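PDB 5FYR: phosphoinositol-specific phospholipase C from Pseudomonas sp., which probably cleaves phosphoinositides to diacylglycerol and inositol phosphates, and holds a calcium ion and an inositol molecule together in its active-site pocket. Local coordinates for residues I20-C25 with V44-L49; E48-D53 with I117-Q122; I211-N216 with A237-G242. All coordinates share one frame; numbering follows the deposited sequence. Where two conformers were deposited one is given.

Contact 1. Residues I20-C25 with V44-L49. With CA (calcium ion), chain F; INS (1,2,3,4,5,6-hexahydroxy-cyclohexane), chain E.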
loop_
_atom_site.group_PDB
_atom_site.type_symbol
_atom_site.label_atom_id
_atom_site.label_comp_id
_atom_site.label_asym_id
_atom_site.label_seq_id
_atom_site.Cartn_x
_atom_site.Cartn_y
_atom_site.Cartn_z
ATOM N N ILE A 20 13.029 3.039 -6.328
ATOM C CA ILE A 20 12.570 2.005 -7.211
ATOM C C ILE A 20 11.184 2.419 -7.739
ATOM O O ILE A 20 10.277 2.800 -6.968
ATOM C CB ILE A 20 12.532 0.669 -6.557
ATOM C CG1 ILE A 20 13.898 0.268 -6.016
ATOM C CG2 ILE A 20 11.984 -0.349 -7.529
ATOM C CD1 ILE A 20 13.944 -1.043 -5.304
ATOM N N ALA A 21 11.028 2.322 -9.046
ATOM C CA ALA A 21 9.734 2.520 -9.732
ATOM C C ALA A 21 9.091 1.175 -10.050
ATOM O O ALA A 21 9.765 0.243 -10.441
ATOM C CB ALA A 21 9.884 3.303 -11.015
ATOM N N GLN A 22 7.775 1.077 -9.870
ATOM C CA GLN A 22 7.048 -0.174 -10.099
ATOM C C GLN A 22 5.737 0.109 -10.822
ATOM O O GLN A 22 5.028 1.143 -10.576
ATOM C CB GLN A 22 6.624 -0.809 -8.775
ATOM C CG GLN A 22 7.707 -1.019 -7.783
ATOM C CD GLN A 22 7.228 -1.806 -6.603
ATOM O OE1 GLN A 22 6.490 -2.819 -6.771
ATOM N NE2 GLN A 22 7.681 -1.427 -5.408
ATOM N N VAL A 23 5.357 -0.865 -11.636
ATOM C CA VAL A 23 3.977 -1.030 -12.065
ATOM C C VAL A 23 3.224 -1.693 -10.916
ATOM O O VAL A 23 3.636 -2.696 -10.356
ATOM C CB VAL A 23 3.853 -1.934 -13.282
ATOM C CG1 VAL A 23 2.417 -2.101 -13.771
ATOM C CG2 VAL A 23 4.661 -1.398 -14.450
ATOM N N ALA A 24 2.091 -1.109 -10.594
ATOM C CA ALA A 24 1.198 -1.598 -9.546
ATOM C C ALA A 24 -0.153 -1.909 -10.187
ATOM O O ALA A 24 -0.478 -1.413 -11.246
ATOM C CB ALA A 24 1.033 -0.524 -8.471
ATOM N N CYS A 25 -0.942 -2.750 -9.512
ATOM C CA CYS A 25 -2.296 -2.949 -9.959
ATOM C C CYS A 25 -3.243 -1.856 -9.472
ATOM O O CYS A 25 -2.963 -1.148 -8.459
ATOM C CB CYS A 25 -2.824 -4.309 -9.529
ATOM S SG CYS A 25 -3.689 -4.311 -7.977
ATOM N N VAL A 44 3.472 -8.429 -11.012
ATOM C CA VAL A 44 3.792 -7.217 -10.234
ATOM C C VAL A 44 3.999 -7.578 -8.771
ATOM O O VAL A 44 3.718 -8.694 -8.372
ATOM C CB VAL A 44 2.714 -6.127 -10.353
ATOM C CG1 VAL A 44 2.634 -5.585 -11.804
ATOM C CG2 VAL A 44 1.384 -6.632 -9.845
ATOM N N ARG A 45 4.526 -6.639 -7.996
ATOM C CA ARG A 45 4.753 -6.800 -6.551
ATOM C C ARG A 45 3.971 -5.785 -5.721
ATOM O O ARG A 45 4.191 -5.719 -4.520
ATOM C CB ARG A 45 6.256 -6.724 -6.215
ATOM C CG ARG A 45 7.073 -7.879 -6.765
ATOM C CD ARG A 45 6.969 -9.171 -5.955
ATOM N NE ARG A 45 7.575 -10.339 -6.625
ATOM C CZ ARG A 45 6.923 -11.083 -7.503
ATOM N NH1 ARG A 45 5.652 -10.814 -7.850
ATOM N NH2 ARG A 45 7.519 -12.110 -8.063
ATOM N N THR A 46 3.045 -5.035 -6.327
ATOM C CA THR A 46 2.204 -4.066 -5.604
ATOM C C THR A 46 0.779 -4.283 -6.024
ATOM O O THR A 46 0.445 -4.201 -7.221
ATOM C CB THR A 46 2.662 -2.621 -5.871
ATOM O OG1 THR A 46 4.011 -2.456 -5.394
ATOM C CG2 THR A 46 1.759 -1.634 -5.173
ATOM N N LEU A 47 -0.077 -4.581 -5.032
ATOM C CA LEU A 47 -1.466 -5.004 -5.215
ATOM C C LEU A 47 -2.399 -4.023 -4.464
ATOM O O LEU A 47 -1.940 -3.071 -3.847
ATOM C CB LEU A 47 -1.665 -6.471 -4.720
ATOM C CG LEU A 47 -0.963 -7.611 -5.556
ATOM C CD1 LEU A 47 0.515 -7.716 -5.413
ATOM C CD2 LEU A 47 -1.551 -8.911 -5.101
ATOM N N GLU A 48 -3.692 -4.266 -4.595
ATOM C CA GLU A 48 -4.719 -3.461 -3.979
ATOM C C GLU A 48 -5.937 -4.297 -3.563
ATOM O O GLU A 48 -6.367 -5.154 -4.306
ATOM C CB GLU A 48 -5.137 -2.335 -4.949
ATOM C CG GLU A 48 -6.178 -1.368 -4.367
ATOM C CD GLU A 48 -6.492 -0.172 -5.277
ATOM O OE1 GLU A 48 -6.057 -0.164 -6.464
ATOM O OE2 GLU A 48 -7.232 0.744 -4.811
ATOM N N LEU A 49 -6.501 -3.962 -2.400
ATOM C CA LEU A 49 -7.723 -4.532 -1.873
ATOM C C LEU A 49 -8.598 -3.393 -1.398
ATOM O O LEU A 49 -8.159 -2.574 -0.586
ATOM C CB LEU A 49 -7.410 -5.471 -0.706
ATOM C CG LEU A 49 -6.735 -6.750 -1.089
ATOM C CD1 LEU A 49 -6.065 -7.428 0.087
ATOM C CD2 LEU A 49 -7.671 -7.729 -1.815
HETATM CA CA CA F . -9.542 0.852 -4.814
HETATM C C1 INS E . -9.534 5.196 -5.653
HETATM C C2 INS E . -8.603 4.162 -6.289
HETATM C C3 INS E . -7.237 4.107 -5.716
HETATM C C4 INS E . -7.151 4.317 -4.256
HETATM C C5 INS E . -8.075 5.275 -3.626
HETATM C C6 INS E . -9.437 5.324 -4.166
HETATM O O1 INS E . -10.847 4.790 -6.028
HETATM O O2 INS E . -9.241 2.892 -6.049
HETATM O O3 INS E . -6.492 2.991 -6.199
HETATM O O4 INS E . -5.820 4.352 -3.818
HETATM O O5 INS E . -7.968 5.434 -2.214
HETATM O O6 INS E . -10.284 6.263 -3.602
HETATM O O HOH W 1 6.500 -3.549 -3.616
HETATM O O HOH W 2 5.486 -4.183 -8.934
HETATM O O HOH W 3 -1.722 -0.660 -6.129
HETATM O O HOH W 4 -11.622 1.938 -5.619
#

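Contact 2. Residues E48-D53 with I117-Q122. With CA (calcium ion), chain F; INS (1,2,3,4,5,6-hexahydroxy-cyclohexane), chain E.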
loop_
_atom_site.group_PDB
_atom_site.type_symbol
_atom_site.label_atom_id
_atom_site.label_comp_id
_atom_site.label_asym_id
_atom_site.label_seq_id
_atom_site.Cartn_x
_atom_site.Cartn_y
_atom_site.Cartn_z
ATOM N N GLU A 48 -3.692 -4.266 -4.595
ATOM C CA GLU A 48 -4.719 -3.461 -3.979
ATOM C C GLU A 48 -5.937 -4.297 -3.563
ATOM O O GLU A 48 -6.367 -5.154 -4.306
ATOM C CB GLU A 48 -5.137 -2.335 -4.949
ATOM C CG GLU A 48 -6.178 -1.368 -4.367
ATOM C CD GLU A 48 -6.492 -0.172 -5.277
ATOM O OE1 GLU A 48 -6.057 -0.164 -6.464
ATOM O OE2 GLU A 48 -7.232 0.744 -4.811
ATOM N N LEU A 49 -6.501 -3.962 -2.400
ATOM C CA LEU A 49 -7.723 -4.532 -1.873
ATOM C C LEU A 49 -8.598 -3.393 -1.398
ATOM O O LEU A 49 -8.159 -2.574 -0.586
ATOM C CB LEU A 49 -7.410 -5.471 -0.706
ATOM C CG LEU A 49 -6.735 -6.750 -1.089
ATOM C CD1 LEU A 49 -6.065 -7.428 0.087
ATOM C CD2 LEU A 49 -7.671 -7.729 -1.815
ATOM N N ASP A 50 -9.860 -3.390 -1.826
ATOM C CA ASP A 50 -10.866 -2.468 -1.289
ATOM C C ASP A 50 -11.666 -3.200 -0.220
ATOM O O ASP A 50 -12.271 -4.216 -0.520
ATOM C CB ASP A 50 -11.801 -1.996 -2.421
ATOM C CG ASP A 50 -11.091 -1.123 -3.458
ATOM O OD1 ASP A 50 -9.880 -0.874 -3.342
ATOM O OD2 ASP A 50 -11.678 -0.702 -4.448
ATOM N N PHE A 51 -11.730 -2.627 0.981
ATOM C CA PHE A 51 -12.330 -3.346 2.087
ATOM C C PHE A 51 -13.459 -2.554 2.746
ATOM O O PHE A 51 -13.310 -1.377 3.017
ATOM C CB PHE A 51 -11.287 -3.943 3.059
ATOM C CG PHE A 51 -10.562 -2.981 3.933
ATOM C CD1 PHE A 51 -9.468 -2.256 3.459
ATOM C CD2 PHE A 51 -10.918 -2.852 5.259
ATOM C CE1 PHE A 51 -8.809 -1.392 4.284
ATOM C CE2 PHE A 51 -10.232 -2.013 6.095
ATOM C CZ PHE A 51 -9.179 -1.248 5.597
ATOM N N TRP A 52 -14.496 -3.296 3.110
ATOM C CA TRP A 52 -15.721 -2.764 3.676
ATOM C C TRP A 52 -16.052 -3.405 5.006
ATOM O O TRP A 52 -15.799 -4.598 5.220
ATOM C CB TRP A 52 -16.857 -3.073 2.696
ATOM C CG TRP A 52 -16.742 -2.432 1.338
ATOM C CD1 TRP A 52 -15.970 -2.865 0.284
ATOM C CD2 TRP A 52 -17.426 -1.260 0.876
ATOM N NE1 TRP A 52 -16.134 -2.025 -0.774
ATOM C CE2 TRP A 52 -16.989 -1.016 -0.424
ATOM C CE3 TRP A 52 -18.311 -0.356 1.474
ATOM C CZ2 TRP A 52 -17.449 0.089 -1.179
ATOM C CZ3 TRP A 52 -18.746 0.734 0.750
ATOM C CH2 TRP A 52 -18.328 0.948 -0.561
ATOM N N ASP A 53 -16.600 -2.610 5.910
ATOM C CA ASP A 53 -17.056 -3.121 7.201
ATOM C C ASP A 53 -18.322 -3.948 7.089
ATOM O O ASP A 53 -18.475 -4.927 7.799
ATOM C CB ASP A 53 -17.300 -1.979 8.179
ATOM C CG ASP A 53 -16.043 -1.408 8.730
ATOM O OD1 ASP A 53 -15.131 -1.065 7.956
ATOM O OD2 ASP A 53 -15.969 -1.301 9.986
ATOM N N ILE A 117 -1.860 -2.209 -1.024
ATOM C CA ILE A 117 -2.647 -1.010 -0.812
ATOM C C ILE A 117 -4.014 -1.481 -0.302
ATOM O O ILE A 117 -4.762 -2.163 -1.016
ATOM C CB ILE A 117 -2.827 -0.228 -2.122
ATOM C CG1 ILE A 117 -1.424 0.120 -2.789
ATOM C CG2 ILE A 117 -3.807 0.922 -1.914
ATOM C CD1 ILE A 117 -0.426 0.796 -1.959
ATOM N N LEU A 118 -4.335 -1.094 0.936
ATOM C CA LEU A 118 -5.581 -1.475 1.598
ATOM C C LEU A 118 -6.468 -0.207 1.568
ATOM O O LEU A 118 -6.272 0.753 2.382
ATOM C CB LEU A 118 -5.275 -1.942 3.030
ATOM C CG LEU A 118 -4.272 -3.108 3.105
ATOM C CD1 LEU A 118 -4.009 -3.477 4.533
ATOM C CD2 LEU A 118 -4.774 -4.316 2.366
ATOM N N ASP A 119 -7.407 -0.207 0.624
ATOM C CA ASP A 119 -8.208 0.946 0.315
ATOM C C ASP A 119 -9.522 0.836 1.107
ATOM O O ASP A 119 -10.404 0.045 0.752
ATOM C CB ASP A 119 -8.394 1.004 -1.189
ATOM C CG ASP A 119 -9.174 2.203 -1.655
ATOM O OD1 ASP A 119 -9.191 3.211 -0.935
ATOM O OD2 ASP A 119 -9.743 2.164 -2.788
ATOM N N LYS A 120 -9.574 1.518 2.250
ATOM C CA LYS A 120 -10.686 1.416 3.184
ATOM C C LYS A 120 -11.868 2.181 2.635
ATOM O O LYS A 120 -11.693 3.336 2.230
ATOM C CB LYS A 120 -10.257 1.929 4.553
ATOM C CG LYS A 120 -11.239 1.539 5.650
ATOM C CD LYS A 120 -10.772 2.054 7.028
ATOM C CE LYS A 120 -11.450 1.333 8.202
ATOM N NZ LYS A 120 -12.842 0.963 7.981
ATOM N N LYS A 121 -13.072 1.584 2.675
ATOM C CA LYS A 121 -14.238 2.189 2.051
ATOM C C LYS A 121 -15.297 2.730 3.020
ATOM O O LYS A 121 -16.165 3.492 2.600
ATOM C CB LYS A 121 -14.877 1.192 1.088
ATOM C CG LYS A 121 -13.982 0.812 -0.081
ATOM C CD LYS A 121 -13.777 2.002 -1.032
ATOM C CE LYS A 121 -12.916 1.678 -2.222
ATOM N NZ LYS A 121 -12.671 2.880 -3.093
ATOM N N GLN A 122 -15.202 2.362 4.300
ATOM C CA GLN A 122 -16.125 2.848 5.332
ATOM C C GLN A 122 -15.313 3.345 6.525
ATOM O O GLN A 122 -14.088 3.252 6.552
ATOM C CB GLN A 122 -17.097 1.729 5.739
ATOM C CG GLN A 122 -18.057 1.435 4.620
ATOM C CD GLN A 122 -19.024 0.314 4.878
ATOM O OE1 GLN A 122 -18.649 -0.805 5.248
ATOM N NE2 GLN A 122 -20.279 0.587 4.620
HETATM CA CA CA F . -9.542 0.852 -4.814
HETATM C C1 INS E . -9.534 5.196 -5.653
HETATM C C2 INS E . -8.603 4.162 -6.289
HETATM C C3 INS E . -7.237 4.107 -5.716
HETATM C C4 INS E . -7.151 4.317 -4.256
HETATM C C5 INS E . -8.075 5.275 -3.626
HETATM C C6 INS E . -9.437 5.324 -4.166
HETATM O O1 INS E . -10.847 4.790 -6.028
HETATM O O2 INS E . -9.241 2.892 -6.049
HETATM O O3 INS E . -6.492 2.991 -6.199
HETATM O O4 INS E . -5.820 4.352 -3.818
HETATM O O5 INS E . -7.968 5.434 -2.214
HETATM O O6 INS E . -10.284 6.263 -3.602
HETATM O O HOH W 5 -14.077 -0.226 5.634
HETATM O O HOH W 6 -13.411 -0.673 10.313
HETATM O O HOH W 4 -11.622 1.938 -5.619
#

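Contact 3. Residues I211-N216 with A237-G242. With INS (1,2,3,4,5,6-hexahydroxy-cyclohexane), chain E.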
loop_
_atom_site.group_PDB
_atom_site.type_symbol
_atom_site.label_atom_id
_atom_site.label_comp_id
_atom_site.label_asym_id
_atom_site.label_seq_id
_atom_site.Cartn_x
_atom_site.Cartn_y
_atom_site.Cartn_z
ATOM N N ILE A 211 0.290 4.907 6.698
ATOM C CA ILE A 211 -0.774 5.761 6.163
ATOM C C ILE A 211 -0.280 6.527 4.933
ATOM O O ILE A 211 0.853 7.024 4.873
ATOM C CB ILE A 211 -1.370 6.734 7.210
ATOM C CG1 ILE A 211 -0.366 7.674 7.824
ATOM C CG2 ILE A 211 -2.115 5.896 8.273
ATOM C CD1 ILE A 211 -1.024 8.809 8.622
ATOM N N SER A 212 -1.133 6.580 3.934
ATOM C CA SER A 212 -0.778 7.267 2.691
ATOM C C SER A 212 -1.897 8.230 2.280
ATOM O O SER A 212 -2.830 7.803 1.619
ATOM C CB SER A 212 -0.476 6.275 1.610
ATOM O OG SER A 212 -0.019 6.945 0.449
ATOM N N PRO A 213 -1.818 9.496 2.728
ATOM C CA PRO A 213 -2.947 10.397 2.508
ATOM C C PRO A 213 -3.161 10.845 1.069
ATOM O O PRO A 213 -2.217 10.898 0.271
ATOM C CB PRO A 213 -2.626 11.616 3.369
ATOM C CG PRO A 213 -1.152 11.605 3.523
ATOM C CD PRO A 213 -0.764 10.138 3.498
ATOM N N VAL A 214 -4.403 11.248 0.792
ATOM C CA VAL A 214 -4.738 11.973 -0.426
ATOM C C VAL A 214 -3.882 13.228 -0.421
ATOM O O VAL A 214 -3.878 13.968 0.575
ATOM C CB VAL A 214 -6.212 12.361 -0.465
ATOM C CG1 VAL A 214 -6.526 13.239 -1.671
ATOM C CG2 VAL A 214 -7.088 11.109 -0.499
ATOM N N THR A 215 -3.190 13.484 -1.534
ATOM C CA THR A 215 -2.151 14.510 -1.632
ATOM C C THR A 215 -2.466 15.423 -2.818
ATOM O O THR A 215 -2.511 14.987 -3.983
ATOM C CB THR A 215 -0.807 13.809 -1.798
ATOM O OG1 THR A 215 -0.569 12.990 -0.672
ATOM C CG2 THR A 215 0.344 14.753 -2.008
ATOM N N ASN A 216 -2.664 16.714 -2.494
ATOM C CA ASN A 216 -2.905 17.734 -3.517
ATOM C C ASN A 216 -2.269 19.069 -3.198
ATOM O O ASN A 216 -2.574 20.089 -3.818
ATOM C CB ASN A 216 -4.369 17.841 -3.885
ATOM C CG ASN A 216 -5.235 18.183 -2.717
ATOM O OD1 ASN A 216 -4.829 18.904 -1.794
ATOM N ND2 ASN A 216 -6.475 17.683 -2.749
ATOM N N ALA A 237 4.803 8.645 5.557
ATOM C CA ALA A 237 6.008 8.238 4.806
ATOM C C ALA A 237 5.643 7.818 3.387
ATOM O O ALA A 237 6.477 7.286 2.624
ATOM C CB ALA A 237 6.655 7.041 5.528
ATOM N N MET A 238 4.387 8.050 3.010
ATOM C CA MET A 238 3.818 7.636 1.732
ATOM C C MET A 238 2.757 8.622 1.341
ATOM O O MET A 238 2.168 9.233 2.229
ATOM C CB MET A 238 3.206 6.240 1.796
ATOM C CG MET A 238 4.190 5.149 2.115
ATOM S SD MET A 238 3.512 3.578 1.554
ATOM C CE MET A 238 4.826 2.439 1.932
ATOM N N ASN A 239 2.540 8.799 0.025
ATOM C CA ASN A 239 1.533 9.793 -0.442
ATOM C C ASN A 239 0.800 9.197 -1.607
ATOM O O ASN A 239 1.414 8.548 -2.471
ATOM C CB ASN A 239 2.205 11.108 -0.831
ATOM C CG ASN A 239 2.618 11.895 0.375
ATOM O OD1 ASN A 239 1.816 12.679 0.958
ATOM N ND2 ASN A 239 3.834 11.757 0.749
ATOM N N ASN A 240 -0.509 9.427 -1.645
ATOM C CA ASN A 240 -1.393 8.834 -2.670
ATOM C C ASN A 240 -1.991 9.967 -3.531
ATOM O O ASN A 240 -2.587 10.892 -2.998
ATOM C CB ASN A 240 -2.515 8.008 -2.029
ATOM C CG ASN A 240 -3.035 6.886 -2.960
ATOM O OD1 ASN A 240 -2.263 6.083 -3.537
ATOM N ND2 ASN A 240 -4.340 6.822 -3.100
ATOM N N MET A 241 -1.848 9.847 -4.845
ATOM C CA MET A 241 -2.307 10.885 -5.768
ATOM C C MET A 241 -3.155 10.325 -6.875
ATOM O O MET A 241 -2.807 9.335 -7.509
ATOM C CB MET A 241 -1.131 11.593 -6.439
ATOM C CG MET A 241 -0.224 12.327 -5.467
ATOM S SD MET A 241 1.504 12.369 -5.950
ATOM C CE MET A 241 1.986 10.746 -5.386
ATOM N N GLY A 242 -4.270 10.970 -7.129
ATOM C CA GLY A 242 -4.986 10.770 -8.400
ATOM C C GLY A 242 -4.299 11.411 -9.594
ATOM O O GLY A 242 -3.316 12.142 -9.448
HETATM C C1 INS E . -9.534 5.196 -5.653
HETATM C C2 INS E . -8.603 4.162 -6.289
HETATM C C3 INS E . -7.237 4.107 -5.716
HETATM C C4 INS E . -7.151 4.317 -4.256
HETATM C C5 INS E . -8.075 5.275 -3.626
HETATM C C6 INS E . -9.437 5.324 -4.166
HETATM O O1 INS E . -10.847 4.790 -6.028
HETATM O O2 INS E . -9.241 2.892 -6.049
HETATM O O3 INS E . -6.492 2.991 -6.199
HETATM O O4 INS E . -5.820 4.352 -3.818
HETATM O O5 INS E . -7.968 5.434 -2.214
HETATM O O6 INS E . -10.284 6.263 -3.602
HETATM O O HOH W 7 3.331 6.299 5.780
HETATM O O HOH W 8 -0.581 5.064 -1.482
HETATM O O HOH W 9 -4.722 13.210 -5.096
#

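Contact 1. Residues I20-C25 with V44-L49
Beside the calcium site of a TIM-barrel phospholipase, parallel strands 20-25 and 46-49 meet where Cys25 N donates to Thr46 O over 3.0 Å, almost straight at 170°. Next to this bond the strands are joined through side chains. Thr46 OG1 gives its proton to Gln22 OE1 at 2.9 Å, reaching the oxygen from above the carbonyl plane. With OG1 beside its own backbone N (chi1 -62°), Thr46 CG2 lies 3.6 Å from Ala24 CB. A water completes the join, donating to Gln22 OE1 and Val23 O and accepting from Arg45 N, so Gln22 OE1 is held by two donors, Thr46 OG1 and the water. Nearby, Val44 CG1 rests on Val23 O and Val23 CG1. Cys25 SG, tied to Cys28 by a disulfide, lies 3.6 Å from Leu47 CA, over the backbone that leads into Glu48. The Glu48 chain runs out extended and carries OE2 to the calcium ion at 2.3 Å, while the same oxygen accepts from O3 of the inositol at 2.7 Å. Its OE1 pairs with Arg260. A strand-borne carboxylate shared by calcium and inositol fits the Ca2+-dependent phosphoinositide phospholipase C family of TIM barrels.

Contact 2. Residues E48-D53 with I117-Q122
In parallel backbone pairing, Leu49 N and Phe51 N donate to Ile117 O and Asp119 O, and Asp119 N and Lys121 N return bonds to Leu49 O and Phe51 O; the shortest, Asp119 N to Leu49 O, is 2.8 Å. Strands 48-52 and 117-120 run in directions 27° apart.

Metal binding follows. Asp50 takes the calcium ion with both oxygens, OD1 at 2.3 Å and OD2 at 2.7 Å, and Asp119 adds OD2 at 2.4 Å. Asn27 is a further ligand, and Asp50 OD2 is also hydrogen-bonded to Tyr29 OH. The carboxylates lie side by side with planes 82° apart, and the shared cation probably offsets the repulsion between them. Lys121 NZ comes from above the Asp119 carboxylate plane to a salt bridge with OD2 at 3.0 Å and also donates to a calcium-bound water. Asp119 OD1 accepts from O5 of the inositol.

In a CH-pi contact, Lys121 CB sits over the Trp52 six-membered ring, 3.4 Å from its centroid, while the Gln122 amide meets the ring edge; Gln122 OE1 accepts from Gln54 N and, weakly, from Asp53 N. Phe51 holds CG between its backbone N and carbonyl carbon (chi1 72°), which brings the ring beneath Lys120 CA, a second CH-pi contact, and the edge up to Leu118.

Charge and water link the ends: Lys120 NZ forms a salt bridge with Asp53 OD1 at 3.1 Å, its hydrogen bond weak, donates to Gln122 O, and shares two waters with the Asp53 carboxylate, whose OD2 pairs with Arg131.

Strand 184-189 continues the sheet beyond 114-120, strand 67-68 borders 46-52, helix 94-107 packs on Leu49 and Phe51, and Phe136 of helix 133-144 meets the Phe51 ring.

Contact 3. Residues I211-N216 with A237-G242
Asn240 OD1 is gripped by two groups, Arg260 NH1 and a water that donates to it at 2.8 Å and is also hydrogen-bonded to Ser212 OG, linking the two segments. These two bonds on OD1 are consistent with an amide turned so that ND2 faces the ligand, where it donates to O4 of the inositol over 3.0 Å at 148°. The side chain reaches there with CG anti to the backbone N (chi1 -153°). Replacing it with a leucine would probably leave O4 of the inositol without this donor and Arg260 and the water without this acceptor.

The backbones meet in a single bridge between Val214 and Asn240. Asn240 N donates to Pro213 O at 3.0 Å, while Thr215 N gives only a weak bond to Asn240 O. Further along, Ile211 O and Ala237 N share a water, and Thr215 O and Gly242 N share another. Met238 O is buried without a polar partner; Pro213 CD comes within 3.3 Å of Met238 O, and Ser212 CA makes a CA-H...O contact with it. Ser212 CB packs against Met238 CB at 3.7 Å. The loop is thus held to strand 238-242 largely by backbone and water, leaving the amide of Asn240 to serve the inositol pocket.

All three contacts are buried, and each brings one or two polar side chains to the same inositol, where they meet neighbouring hydroxyls. Contacts 1 and 2 share Glu48, Leu49 and strand 46-52, and the two are joined directly through Leu47 and Ile117. Contact 3 touches neither: its nearest atoms lie about 7 Å from contact 1 and about 6 Å from contact 2, although its strand 238-242 belongs to the same sheet as strand 20-25. Contact 2 has the most regular strand pairing and the densest charge, with metal, carboxylates and lysines. Contact 1 pairs its strands sparsely and adds a threonine-glutamine bond and water, whereas contact 3 sets a loop on a strand with uncharged groups and bridging waters.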